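PDB 1QV9: F420-dependent methylenetetrahydromethanopterin dehydrogenase from Methanopyrus kandleri, which catalyses the reversible, coenzyme F420-dependent reduction of methenyltetrahydromethanopterin to methylenetetrahydromethanopterin, a step of methanogenesis from carbon dioxide. Local coordinates for residues P121-G126 with A138-D143; L144-A149 with K243-A248; R155-A160 with L181-N186; E211-V216 with E239-A244; S217-F222 with V231-S236. One frame throughout, in Å; residues are numbered along the deposited sequence.

Contact 1. Residues P121-G126 with A138-D143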
# COMPACT_ATOMS: atom_id res chain seq x y z
N PRO A 121 -9.97 -23.55 -5.38
CA PRO A 121 -9.37 -22.24 -5.70
C PRO A 121 -8.18 -22.28 -6.69
O PRO A 121 -7.65 -21.21 -7.05
CB PRO A 121 -8.92 -21.69 -4.35
CG PRO A 121 -9.12 -22.80 -3.34
CD PRO A 121 -10.03 -23.82 -3.94
N ASP A 122 -7.78 -23.48 -7.14
CA ASP A 122 -6.65 -23.62 -8.09
C ASP A 122 -7.26 -23.37 -9.46
O ASP A 122 -7.46 -24.30 -10.25
CB ASP A 122 -6.09 -25.04 -7.99
CG ASP A 122 -4.64 -25.12 -8.38
OD1 ASP A 122 -4.25 -24.39 -9.32
OD2 ASP A 122 -3.90 -25.95 -7.79
N ALA A 123 -7.49 -22.10 -9.73
CA ALA A 123 -8.22 -21.67 -10.92
C ALA A 123 -7.50 -21.61 -12.25
O ALA A 123 -6.35 -21.22 -12.34
CB ALA A 123 -8.81 -20.29 -10.62
N MSE A 124 -8.18 -22.03 -13.31
CA MSE A 124 -7.59 -21.97 -14.65
C MSE A 124 -7.29 -20.50 -14.98
O MSE A 124 -8.07 -19.60 -14.67
CB MSE A 124 -8.56 -22.54 -15.68
CG MSE A 124 -7.98 -22.64 -17.08
SE MSE A 124 -9.36 -23.17 -18.34
CE MSE A 124 -9.86 -21.42 -18.99
N LEU A 125 -6.15 -20.26 -15.62
CA LEU A 125 -5.77 -18.91 -15.97
C LEU A 125 -6.42 -18.39 -17.27
O LEU A 125 -7.12 -19.16 -17.96
CB LEU A 125 -4.25 -18.77 -16.00
CG LEU A 125 -3.35 -19.76 -16.69
CD1 LEU A 125 -3.69 -19.89 -18.16
CD2 LEU A 125 -1.91 -19.30 -16.48
N GLY A 126 -6.18 -17.12 -17.58
CA GLY A 126 -6.81 -16.49 -18.77
C GLY A 126 -6.03 -16.81 -20.02
O GLY A 126 -5.39 -15.93 -20.63
N ALA A 138 3.61 -16.82 -15.71
CA ALA A 138 4.43 -16.95 -14.48
C ALA A 138 3.95 -16.00 -13.39
O ALA A 138 3.92 -16.38 -12.20
CB ALA A 138 5.93 -16.69 -14.78
N ILE A 139 3.54 -14.77 -13.75
CA ILE A 139 3.03 -13.82 -12.77
C ILE A 139 1.76 -14.37 -12.13
O ILE A 139 1.57 -14.33 -10.93
CB ILE A 139 2.76 -12.46 -13.42
CG1 ILE A 139 4.11 -11.86 -13.83
CG2 ILE A 139 1.97 -11.55 -12.48
CD1 ILE A 139 3.98 -10.55 -14.58
N TYR A 140 0.86 -14.92 -12.95
CA TYR A 140 -0.36 -15.49 -12.38
C TYR A 140 -0.05 -16.65 -11.44
O TYR A 140 -0.63 -16.73 -10.37
CB TYR A 140 -1.25 -16.02 -13.54
CG TYR A 140 -2.53 -16.68 -13.09
CD1 TYR A 140 -3.69 -15.93 -12.98
CD2 TYR A 140 -2.57 -18.05 -12.78
CE1 TYR A 140 -4.91 -16.54 -12.57
CE2 TYR A 140 -3.77 -18.66 -12.36
CZ TYR A 140 -4.93 -17.89 -12.27
OH TYR A 140 -6.11 -18.52 -11.90
N ASN A 141 0.83 -17.54 -11.89
CA ASN A 141 1.19 -18.66 -11.03
C ASN A 141 1.84 -18.18 -9.73
O ASN A 141 1.65 -18.83 -8.69
CB ASN A 141 2.06 -19.66 -11.75
CG ASN A 141 1.21 -20.58 -12.58
OD1 ASN A 141 1.02 -20.37 -13.78
ND2 ASN A 141 0.65 -21.59 -11.93
N ALA A 142 2.60 -17.09 -9.78
CA ALA A 142 3.19 -16.55 -8.53
C ALA A 142 2.07 -16.11 -7.58
O ALA A 142 2.12 -16.37 -6.39
CB ALA A 142 4.11 -15.35 -8.85
N ASP A 143 1.04 -15.44 -8.11
CA ASP A 143 -0.04 -15.00 -7.27
C ASP A 143 -0.83 -16.19 -6.72
O ASP A 143 -1.18 -16.19 -5.52
CB ASP A 143 -0.97 -14.06 -8.05
CG ASP A 143 -0.37 -12.66 -8.20
OD1 ASP A 143 0.46 -12.25 -7.36
OD2 ASP A 143 -0.75 -11.97 -9.17
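A largely buried loop-to-helix contact joins residues 121-126, in the loop that follows strand 115-119, to residues 138-143 on helix 134-150. Tyr140 carries nearly all of it. Its CG stands anti to the backbone N (chi1 178°), so the phenol runs out from the helix until its hydroxyl meets the loop backbone. There Tyr140 OH donates a hydrogen bond of 2.7 Å to Ala123 O. The approach is not along a lone pair: the C=O...donor angle is 113°, and the hydroxyl stands 60° out of the carbonyl plane. Ala123 O in turn lies at the ring edge, near the ring plane, and the methyl carbon Ala123 CB packs 3.5 Å from Tyr140 OH.

Leu125 comes over one face of the ring. Its CB sits almost on the ring normal, 3.7 Å from the centroid of Tyr140, as a CH-pi contact. With CG in the crowded position between the backbone N and carbonyl carbon, Leu125 turns CD2 to within 4.0 Å of Tyr140 CD2. The loop leaves the end of a strand of the parallel beta sheet of the alpha/beta domain and leads into helix 134-150; within it Asp122 centres an inverse gamma turn, its carboxylate accepting hydrogen bonds from Gly15 N and Thr16 N. A leucine in place of Tyr140 would lack the hydroxyl and the flat face, and would probably leave Ala123 O without this donor and Leu125 less well packed. Beyond the loop, the Tyr140 ring meets His238, while its side chain also touches Val213 and Met241 of the neighbouring helices.

Contact 2. Residues L144-A149 with K243-A248; sequences LMKVLA and KAAELA
Two helices of the bundle, 134-150 and 227-257, cross here at 36° with their chains running in the same general sense. The axes of the short segments approach to 8.2 Å, and the CA atoms of Val147 and Ala245 come within 5.0 Å of each other. Facing helix 134-150, Ala244, Ala245 and Ala248 present single methyl groups. Val147 provides the main probe. Its CG2, anti to the carbonyl carbon, presses against the backbone between two of these alanines, 3.5 Å from Ala245 N, and touches Ala244 CB at 3.9 Å. The methyl of Ala248 answers from the next turn, with its CB 4.0 Å from Val147 CA and also touching the carbonyl oxygen of Lys146.

Lys146 lies alongside with its aliphatic part. CG is anti to the backbone N and meets Ala245 CB at 4.1 Å; the chain then bends at chi2 (54°) and runs on extended to its ammonium group. Leu207 of helix 197-223 packs on Val147, and Ile139 of a second subunit packs on Lys146, so the crossing is buried from several sides. Between the two segments there is only van der Waals contact; a long, weak ion pair from Lys146 NZ to Asp249, one residue further along helix 227-257, probably adds little. The small alanine methyls are consistent with the short axis distance, since they let Val147 CG2 reach main-chain atoms.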
# COMPACT_ATOMS: atom_id res chain seq x y z
N LEU A 144 -1.12 -17.16 -7.58
CA LEU A 144 -1.86 -18.34 -7.13
C LEU A 144 -1.07 -19.11 -6.07
O LEU A 144 -1.64 -19.54 -5.07
CB LEU A 144 -2.20 -19.21 -8.35
CG LEU A 144 -2.84 -20.56 -8.03
CD1 LEU A 144 -4.15 -20.38 -7.29
CD2 LEU A 144 -3.09 -21.31 -9.37
N MSE A 145 0.26 -19.25 -6.27
CA MSE A 145 1.09 -19.96 -5.28
C MSE A 145 1.03 -19.24 -3.94
O MSE A 145 0.94 -19.88 -2.86
CB MSE A 145 2.54 -20.04 -5.77
CG MSE A 145 3.41 -20.87 -4.85
SE MSE A 145 5.21 -21.03 -5.62
CE MSE A 145 4.68 -21.85 -7.31
N LYS A 146 1.09 -17.91 -3.96
CA LYS A 146 1.02 -17.15 -2.70
C LYS A 146 -0.34 -17.41 -2.03
O LYS A 146 -0.43 -17.61 -0.81
CB LYS A 146 1.20 -15.64 -2.99
CG LYS A 146 0.97 -14.71 -1.83
CD LYS A 146 1.82 -15.09 -0.64
CE LYS A 146 1.67 -14.05 0.46
NZ LYS A 146 2.42 -14.40 1.67
N VAL A 147 -1.41 -17.39 -2.81
CA VAL A 147 -2.73 -17.66 -2.23
C VAL A 147 -2.79 -19.06 -1.61
O VAL A 147 -3.18 -19.20 -0.45
CB VAL A 147 -3.82 -17.53 -3.33
CG1 VAL A 147 -5.20 -18.08 -2.80
CG2 VAL A 147 -3.94 -16.08 -3.75
N LEU A 148 -2.41 -20.07 -2.37
CA LEU A 148 -2.51 -21.45 -1.85
C LEU A 148 -1.61 -21.69 -0.64
O LEU A 148 -1.97 -22.47 0.27
CB LEU A 148 -2.23 -22.46 -2.97
CG LEU A 148 -3.21 -22.33 -4.15
CD1 LEU A 148 -2.86 -23.34 -5.20
CD2 LEU A 148 -4.65 -22.59 -3.67
N ALA A 149 -0.48 -21.00 -0.58
CA ALA A 149 0.43 -21.19 0.54
C ALA A 149 -0.02 -20.41 1.76
O ALA A 149 -0.27 -21.01 2.82
CB ALA A 149 1.86 -20.76 0.12
N LYS A 243 -5.28 -9.55 -6.46
CA LYS A 243 -5.85 -9.07 -5.20
C LYS A 243 -6.06 -10.19 -4.18
O LYS A 243 -6.00 -9.97 -2.97
CB LYS A 243 -7.18 -8.33 -5.44
CG LYS A 243 -6.91 -6.96 -6.09
CD LYS A 243 -5.90 -6.14 -5.24
CE LYS A 243 -5.76 -4.68 -5.69
NZ LYS A 243 -5.17 -4.61 -7.03
N ALA A 244 -6.36 -11.41 -4.66
CA ALA A 244 -6.49 -12.53 -3.75
C ALA A 244 -5.10 -12.74 -3.11
O ALA A 244 -5.06 -13.02 -1.92
CB ALA A 244 -6.97 -13.82 -4.51
N ALA A 245 -4.02 -12.60 -3.87
CA ALA A 245 -2.66 -12.81 -3.25
C ALA A 245 -2.43 -11.73 -2.20
O ALA A 245 -1.79 -11.98 -1.16
CB ALA A 245 -1.57 -12.73 -4.30
N GLU A 246 -2.90 -10.50 -2.46
CA GLU A 246 -2.71 -9.42 -1.49
C GLU A 246 -3.47 -9.73 -0.20
O GLU A 246 -2.99 -9.46 0.91
CB GLU A 246 -3.19 -8.10 -2.10
CG GLU A 246 -2.98 -6.88 -1.26
CD GLU A 246 -3.67 -5.69 -1.90
OE1 GLU A 246 -3.41 -5.46 -3.10
OE2 GLU A 246 -4.48 -5.03 -1.22
N LEU A 247 -4.67 -10.31 -0.31
CA LEU A 247 -5.42 -10.67 0.89
C LEU A 247 -4.67 -11.74 1.67
O LEU A 247 -4.63 -11.67 2.90
CB LEU A 247 -6.82 -11.22 0.51
CG LEU A 247 -7.92 -10.19 0.34
CD1 LEU A 247 -9.08 -10.85 -0.42
CD2 LEU A 247 -8.41 -9.69 1.70
N ALA A 248 -4.13 -12.72 0.95
CA ALA A 248 -3.40 -13.80 1.62
C ALA A 248 -2.17 -13.18 2.30
O ALA A 248 -1.80 -13.59 3.44
CB ALA A 248 -3.00 -14.87 0.61

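Contact 3. Residues R155-A160 with L181-N186; sequences RVVQEA and LVIDRN
No ring takes part in this contact, and the flat side-chain groups of the two segments all lie away from it. The guanidinium of Arg155 is engaged by Glu193 and by Asp133 of a second subunit, whereas that of Arg185 pairs with Glu208 and with Glu219 of a third subunit. Arg185 also gives a weak hydrogen bond from NH2 to Asn186 OD1. What joins helix 153-169 to strand 180-183 is entirely aliphatic.

Val156 and Ile183 reach toward each other tip to tip, Val156 CG1 standing 3.7 Å from Ile183 CD1. Ile183 extends fully to make this possible: CG1 is anti to the carbonyl carbon and CD1 continues the chain outward (chi2 169°). Val157 adds a looser touch from the side, its CG2 4.3 Å from the same Ile183 CD1. One turn further along the helix, Ala160 offers its methyl to the other strand residue on this face, with Ala160 CB 4.1 Å from Leu181 CD1. Leu181 and Ile183 project to the same side of the strand, toward the helix.

The helix and strand segments run nearly antiparallel, at 167°, with their axes 10.9 Å apart at closest. Leu181 and Ile183 also bond through their backbones to strand 115-119, and Ile117 of that strand packs on both Ala160 and Ile183. This is the helix-on-sheet packing of a beta-alpha-beta crossover, here leading to the edge strand of the parallel sheet.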
# COMPACT_ATOMS: atom_id res chain seq x y z
N ARG A 155 -0.97 -26.56 3.37
CA ARG A 155 -0.75 -27.34 4.59
C ARG A 155 -1.75 -28.50 4.61
O ARG A 155 -1.44 -29.57 5.14
CB ARG A 155 -0.88 -26.50 5.87
CG ARG A 155 0.02 -27.05 7.01
CD ARG A 155 -0.14 -26.29 8.29
NE ARG A 155 0.09 -24.85 8.18
CZ ARG A 155 1.28 -24.27 8.10
NH1 ARG A 155 1.36 -22.97 8.00
NH2 ARG A 155 2.37 -25.00 8.15
N VAL A 156 -2.95 -28.30 4.08
CA VAL A 156 -3.92 -29.40 4.03
C VAL A 156 -3.36 -30.53 3.13
O VAL A 156 -3.49 -31.73 3.43
CB VAL A 156 -5.26 -28.92 3.41
CG1 VAL A 156 -6.24 -30.06 3.33
CG2 VAL A 156 -5.85 -27.78 4.26
N VAL A 157 -2.78 -30.14 1.99
CA VAL A 157 -2.20 -31.12 1.08
C VAL A 157 -1.02 -31.83 1.72
O VAL A 157 -0.91 -33.04 1.58
CB VAL A 157 -1.78 -30.40 -0.27
CG1 VAL A 157 -1.16 -31.36 -1.26
CG2 VAL A 157 -3.00 -29.76 -0.89
N GLN A 158 -0.16 -31.07 2.39
CA GLN A 158 1.00 -31.62 3.08
C GLN A 158 0.51 -32.67 4.07
O GLN A 158 1.04 -33.78 4.10
CB GLN A 158 1.76 -30.52 3.83
CG GLN A 158 2.96 -31.02 4.66
CD GLN A 158 3.44 -30.07 5.77
OE1 GLN A 158 3.09 -28.88 5.82
NE2 GLN A 158 4.29 -30.60 6.67
N GLU A 159 -0.51 -32.32 4.86
CA GLU A 159 -0.99 -33.28 5.87
C GLU A 159 -1.53 -34.55 5.27
O GLU A 159 -1.25 -35.66 5.76
CB GLU A 159 -2.07 -32.65 6.74
CG GLU A 159 -1.59 -31.61 7.72
CD GLU A 159 -2.75 -31.07 8.56
OE1 GLU A 159 -3.92 -31.47 8.31
OE2 GLU A 159 -2.48 -30.26 9.45
N ALA A 160 -2.31 -34.41 4.21
CA ALA A 160 -2.88 -35.59 3.58
C ALA A 160 -1.80 -36.54 3.07
O ALA A 160 -1.91 -37.77 3.22
CB ALA A 160 -3.80 -35.19 2.43
N LEU A 181 -10.74 -35.60 -0.83
CA LEU A 181 -10.84 -34.24 -0.34
C LEU A 181 -11.21 -33.22 -1.38
O LEU A 181 -10.72 -33.27 -2.50
CB LEU A 181 -9.51 -33.79 0.27
CG LEU A 181 -8.97 -34.50 1.50
CD1 LEU A 181 -7.61 -33.92 1.85
CD2 LEU A 181 -9.95 -34.32 2.68
N VAL A 182 -12.07 -32.29 -0.99
CA VAL A 182 -12.46 -31.19 -1.86
C VAL A 182 -12.21 -29.95 -1.02
O VAL A 182 -12.85 -29.73 0.03
CB VAL A 182 -13.95 -31.28 -2.28
CG1 VAL A 182 -14.30 -30.12 -3.13
CG2 VAL A 182 -14.19 -32.57 -3.04
N ILE A 183 -11.26 -29.15 -1.47
CA ILE A 183 -10.85 -27.97 -0.74
C ILE A 183 -11.39 -26.68 -1.31
O ILE A 183 -11.37 -26.45 -2.54
CB ILE A 183 -9.29 -27.89 -0.72
CG1 ILE A 183 -8.72 -29.15 -0.05
CG2 ILE A 183 -8.81 -26.59 -0.01
CD1 ILE A 183 -7.19 -29.31 -0.21
N ASP A 184 -11.88 -25.85 -0.42
CA ASP A 184 -12.37 -24.54 -0.78
C ASP A 184 -12.35 -23.59 0.40
O ASP A 184 -11.78 -23.91 1.46
CB ASP A 184 -13.74 -24.61 -1.46
CG ASP A 184 -14.88 -25.00 -0.50
OD1 ASP A 184 -14.65 -25.17 0.71
OD2 ASP A 184 -16.03 -25.15 -0.99
N ARG A 185 -12.91 -22.40 0.20
CA ARG A 185 -12.97 -21.38 1.23
C ARG A 185 -13.41 -21.92 2.60
O ARG A 185 -12.76 -21.64 3.62
CB ARG A 185 -13.92 -20.27 0.75
CG ARG A 185 -14.11 -19.16 1.73
CD ARG A 185 -15.55 -18.95 2.11
NE ARG A 185 -16.48 -18.80 0.99
CZ ARG A 185 -17.78 -19.05 1.12
NH1 ARG A 185 -18.61 -18.90 0.10
NH2 ARG A 185 -18.24 -19.49 2.28
N ASN A 186 -14.46 -22.73 2.62
CA ASN A 186 -14.94 -23.23 3.90
C ASN A 186 -14.06 -24.23 4.60
O ASN A 186 -14.20 -24.45 5.80
CB ASN A 186 -16.37 -23.76 3.78
CG ASN A 186 -17.40 -22.62 3.65
OD1 ASN A 186 -17.12 -21.46 4.01
ND2 ASN A 186 -18.60 -22.95 3.14

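Contact 4. Residues E211-V216 with E239-A244; sequences ENVADV and EMMRKA
The selenomethionine Met240 can be followed across this interface almost atom by atom. Its CB lies 3.6 Å from Val213 CG2, the two side chains sliding past each other in opposite directions. With CG anti to the carbonyl carbon and chi2 extended, the chain carries SE outward until it meets Val216 CG2 at 3.9 Å, tip to tip. A bend at chi3 (68°) then folds the terminal methyl back along helix 197-223, where Met240 CE rests 4.0 Å from Asn212 CB and beside the backbone N of Val213. One flexible side chain thus touches Asn212, Val213 and Val216, residues spread over about one turn of the opposing helix.

Met241, likewise a selenomethionine, reaches the other flank of Val213. It is bent at both chi2 and chi3, so that it crosses the valine at about a right angle and brings its CE to 4.1 Å from Val213 CB. Val213 is therefore gripped between two selenomethionines, in an interface with no hydrogen bond across it.

The segments run almost exactly antiparallel, at 174°, and their axes approach to 9.6 Å, a spacing filled by these long side chains. Arg242 and Lys243 take no part in it and both pair with Glu250 OE1 of a third subunit. On one side Val213 and Met241 face Tyr140 of helix 134-150 and Ala123 of the loop after strand 115-119, so the pair abuts both a third helix and a loop from the sheet; Met240 meets Ala205 of the third subunit.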
# COMPACT_ATOMS: atom_id res chain seq x y z
N GLU A 211 -11.41 -18.96 -6.26
CA GLU A 211 -12.34 -19.91 -6.86
C GLU A 211 -13.15 -19.21 -7.96
O GLU A 211 -13.38 -19.78 -9.05
CB GLU A 211 -13.26 -20.50 -5.78
CG GLU A 211 -14.26 -21.51 -6.36
CD GLU A 211 -15.13 -22.16 -5.30
OE1 GLU A 211 -16.14 -22.80 -5.66
OE2 GLU A 211 -14.79 -22.02 -4.11
N ASN A 212 -13.54 -17.96 -7.71
CA ASN A 212 -14.34 -17.19 -8.70
C ASN A 212 -13.60 -16.84 -9.98
O ASN A 212 -14.19 -16.60 -11.03
CB ASN A 212 -14.91 -15.92 -8.08
CG ASN A 212 -15.87 -16.20 -6.88
OD1 ASN A 212 -16.50 -17.25 -6.79
ND2 ASN A 212 -15.96 -15.23 -5.99
N VAL A 213 -12.26 -16.79 -9.93
CA VAL A 213 -11.47 -16.49 -11.10
C VAL A 213 -11.71 -17.53 -12.19
O VAL A 213 -11.73 -17.20 -13.38
CB VAL A 213 -9.96 -16.48 -10.70
CG1 VAL A 213 -9.06 -16.61 -11.92
CG2 VAL A 213 -9.67 -15.18 -9.98
N ALA A 214 -11.91 -18.78 -11.80
CA ALA A 214 -12.10 -19.83 -12.81
C ALA A 214 -13.27 -19.56 -13.73
O ALA A 214 -13.17 -19.78 -14.95
CB ALA A 214 -12.25 -21.17 -12.13
N ASP A 215 -14.38 -19.10 -13.17
CA ASP A 215 -15.55 -18.83 -14.01
C ASP A 215 -15.27 -17.73 -15.01
O ASP A 215 -15.77 -17.77 -16.14
CB ASP A 215 -16.76 -18.45 -13.16
CG ASP A 215 -17.32 -19.63 -12.37
OD1 ASP A 215 -18.38 -19.46 -11.73
OD2 ASP A 215 -16.71 -20.73 -12.38
N VAL A 216 -14.46 -16.74 -14.61
CA VAL A 216 -14.13 -15.65 -15.52
C VAL A 216 -13.21 -16.13 -16.64
O VAL A 216 -13.40 -15.78 -17.82
CB VAL A 216 -13.48 -14.42 -14.76
CG1 VAL A 216 -13.09 -13.30 -15.77
CG2 VAL A 216 -14.46 -13.94 -13.68
N GLU A 239 -6.36 -9.80 -12.71
CA GLU A 239 -6.39 -8.73 -11.71
C GLU A 239 -7.04 -9.26 -10.42
O GLU A 239 -6.63 -8.88 -9.32
CB GLU A 239 -7.14 -7.48 -12.19
CG GLU A 239 -6.53 -6.81 -13.43
CD GLU A 239 -5.19 -6.10 -13.18
OE1 GLU A 239 -4.47 -5.87 -14.18
OE2 GLU A 239 -4.90 -5.74 -11.99
N MSE A 240 -8.06 -10.11 -10.53
CA MSE A 240 -8.71 -10.68 -9.34
C MSE A 240 -7.70 -11.51 -8.55
O MSE A 240 -7.65 -11.38 -7.31
CB MSE A 240 -9.87 -11.58 -9.75
CG MSE A 240 -10.97 -10.76 -10.33
SE MSE A 240 -12.34 -11.93 -11.16
CE MSE A 240 -13.01 -12.76 -9.54
N MSE A 241 -6.95 -12.34 -9.26
CA MSE A 241 -5.99 -13.23 -8.59
C MSE A 241 -4.88 -12.43 -7.89
O MSE A 241 -4.43 -12.82 -6.80
CB MSE A 241 -5.40 -14.23 -9.56
CG MSE A 241 -4.52 -15.29 -8.89
SE MSE A 241 -5.48 -16.45 -7.60
CE MSE A 241 -6.42 -17.58 -8.91
N ARG A 242 -4.47 -11.32 -8.50
CA ARG A 242 -3.44 -10.47 -7.86
C ARG A 242 -4.00 -9.92 -6.53
O ARG A 242 -3.27 -9.85 -5.52
CB ARG A 242 -3.04 -9.34 -8.82
CG ARG A 242 -2.22 -8.21 -8.21
CD ARG A 242 -1.70 -7.34 -9.35
NE ARG A 242 -0.94 -6.19 -8.86
CZ ARG A 242 -1.49 -5.04 -8.47
NH1 ARG A 242 -0.71 -4.03 -8.03
NH2 ARG A 242 -2.81 -4.85 -8.53
N LYS A 243 -5.28 -9.55 -6.46
CA LYS A 243 -5.85 -9.07 -5.20
C LYS A 243 -6.06 -10.19 -4.18
O LYS A 243 -6.00 -9.97 -2.97
CB LYS A 243 -7.18 -8.33 -5.44
CG LYS A 243 -6.91 -6.96 -6.09
CD LYS A 243 -5.90 -6.14 -5.24
CE LYS A 243 -5.76 -4.68 -5.69
NZ LYS A 243 -5.17 -4.61 -7.03
N ALA A 244 -6.36 -11.41 -4.66
CA ALA A 244 -6.49 -12.53 -3.75
C ALA A 244 -5.10 -12.74 -3.11
O ALA A 244 -5.06 -13.02 -1.92
CB ALA A 244 -6.97 -13.82 -4.51

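Contact 5. Residues S217-F222 with V231-S236; sequences SVEGCF and VPIVAS
Glu219 and Ile233 cross at about a right angle where helices 197-223 and 227-257 meet near the turn of their antiparallel hairpin. Glu219, extended with CG anti to the backbone N, brings OE2 to a close 3.2 Å from Ile233 CD1. The isoleucine aims its two branches at different targets: CG1, anti to the carbonyl carbon, leads CD1 to the carboxylate, whereas CG2 is set against the backbone, 3.8 Å from Gly220 N. Val234 comes in beside it with CG1 at 3.8 Å from Gly220 CA, and the same methyl touches Cys221 SG at 4.2 Å.

Gly220 sits where the helices come closest. The segment axes approach to 8.2 Å, and a side chain here would place its CB only 2.6 Å from Val234 CG1. An alanine in place of Ile233 would lose CG1, CG2 and CD1, and would probably loosen the packing on Gly220 and on the carboxylate of Glu219. Along helix 227-257, Ser236 OG donates a hydrogen bond of 2.8 Å to Ile233 O, on a lone pair in the carbonyl plane.

The polar end of Glu219 looks to another chain: OE2 accepts a hydrogen bond from Asn186 and forms a salt bridge with Arg185, both of a third subunit. The Ile233 methyl offers that oxygen no polar partner, and the charge is probably stabilised by these two residues, which would couple the packing of this hairpin to the subunit interface.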
# COMPACT_ATOMS: atom_id res chain seq x y z
N SER A 217 -12.19 -16.89 -16.29
CA SER A 217 -11.29 -17.45 -17.28
C SER A 217 -12.06 -18.34 -18.27
O SER A 217 -11.81 -18.28 -19.47
CB SER A 217 -10.20 -18.28 -16.59
OG SER A 217 -9.35 -17.40 -15.83
N VAL A 218 -12.96 -19.16 -17.75
CA VAL A 218 -13.75 -20.07 -18.59
C VAL A 218 -14.60 -19.23 -19.54
O VAL A 218 -14.68 -19.53 -20.73
CB VAL A 218 -14.62 -21.02 -17.73
CG1 VAL A 218 -15.68 -21.73 -18.61
CG2 VAL A 218 -13.73 -22.07 -17.06
N GLU A 219 -15.22 -18.16 -19.04
CA GLU A 219 -16.03 -17.32 -19.92
C GLU A 219 -15.18 -16.71 -21.04
O GLU A 219 -15.56 -16.68 -22.21
CB GLU A 219 -16.71 -16.20 -19.15
CG GLU A 219 -17.51 -15.23 -20.04
CD GLU A 219 -18.03 -14.03 -19.27
OE1 GLU A 219 -18.31 -14.19 -18.08
OE2 GLU A 219 -18.17 -12.94 -19.86
N GLY A 220 -13.99 -16.20 -20.70
CA GLY A 220 -13.18 -15.58 -21.71
C GLY A 220 -12.48 -16.52 -22.68
O GLY A 220 -12.16 -16.11 -23.79
N CYS A 221 -12.22 -17.75 -22.25
CA CYS A 221 -11.53 -18.75 -23.08
C CYS A 221 -12.44 -19.65 -23.91
O CYS A 221 -12.05 -20.08 -25.00
CB CYS A 221 -10.69 -19.68 -22.22
SG CYS A 221 -9.21 -18.87 -21.54
N PHE A 222 -13.62 -19.95 -23.38
CA PHE A 222 -14.53 -20.89 -24.05
C PHE A 222 -15.90 -20.42 -24.49
O PHE A 222 -16.51 -21.02 -25.37
CB PHE A 222 -14.70 -22.11 -23.15
CG PHE A 222 -13.41 -22.75 -22.79
CD1 PHE A 222 -12.49 -23.06 -23.78
CD2 PHE A 222 -13.08 -23.01 -21.47
CE1 PHE A 222 -11.27 -23.63 -23.46
CE2 PHE A 222 -11.87 -23.57 -21.15
CZ PHE A 222 -10.96 -23.88 -22.14
N VAL A 231 -10.57 -10.45 -24.46
CA VAL A 231 -9.23 -10.07 -23.94
C VAL A 231 -9.42 -9.35 -22.57
O VAL A 231 -8.72 -9.71 -21.58
CB VAL A 231 -8.43 -9.20 -24.94
CG1 VAL A 231 -7.07 -8.76 -24.34
CG2 VAL A 231 -8.17 -10.01 -26.21
N PRO A 232 -10.32 -8.35 -22.47
CA PRO A 232 -10.55 -7.66 -21.19
C PRO A 232 -11.05 -8.67 -20.15
O PRO A 232 -10.67 -8.62 -18.96
CB PRO A 232 -11.63 -6.63 -21.50
CG PRO A 232 -11.33 -6.26 -22.91
CD PRO A 232 -10.94 -7.57 -23.58
N ILE A 233 -11.92 -9.60 -20.56
CA ILE A 233 -12.41 -10.57 -19.61
C ILE A 233 -11.28 -11.42 -19.00
O ILE A 233 -11.21 -11.54 -17.76
CB ILE A 233 -13.52 -11.48 -20.26
CG1 ILE A 233 -14.76 -10.60 -20.54
CG2 ILE A 233 -13.87 -12.65 -19.34
CD1 ILE A 233 -15.84 -11.33 -21.35
N VAL A 234 -10.42 -12.02 -19.82
CA VAL A 234 -9.38 -12.87 -19.21
C VAL A 234 -8.41 -12.01 -18.39
O VAL A 234 -7.90 -12.49 -17.36
CB VAL A 234 -8.59 -13.74 -20.21
CG1 VAL A 234 -9.55 -14.77 -20.87
CG2 VAL A 234 -7.87 -12.89 -21.22
N ALA A 235 -8.18 -10.77 -18.79
CA ALA A 235 -7.26 -9.90 -18.02
C ALA A 235 -7.87 -9.59 -16.67
O ALA A 235 -7.15 -9.47 -15.67
CB ALA A 235 -6.99 -8.61 -18.75
N SER A 236 -9.20 -9.43 -16.62
CA SER A 236 -9.84 -9.12 -15.35
C SER A 236 -9.69 -10.29 -14.35
O SER A 236 -9.60 -10.05 -13.15
CB SER A 236 -11.32 -8.74 -15.56
OG SER A 236 -12.12 -9.87 -15.77

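How the contacts relate
All five contacts are buried, yet they lie at different distances from the chain centre, the centre of contact 3 about 9 Å and that of contact 5 about 23 Å away, the latter against neighbouring subunits. Contact 3 alone belongs to the helix-sheet layer, whereas contacts 2, 4 and 5 share helix 227-257, and 4 and 5 also share helix 197-223. Between these last two the hairpin changes from a wide interface filled by selenomethionine to a close glycine crossing. Contact 1, the single one with a hydrogen bond between its segments, links loop to bundle: Tyr140 OH abuts contact 4 at Met241. Contacts 3 and 4 are held by apolar side chains, and contact 2 adds methyl-to-backbone packing.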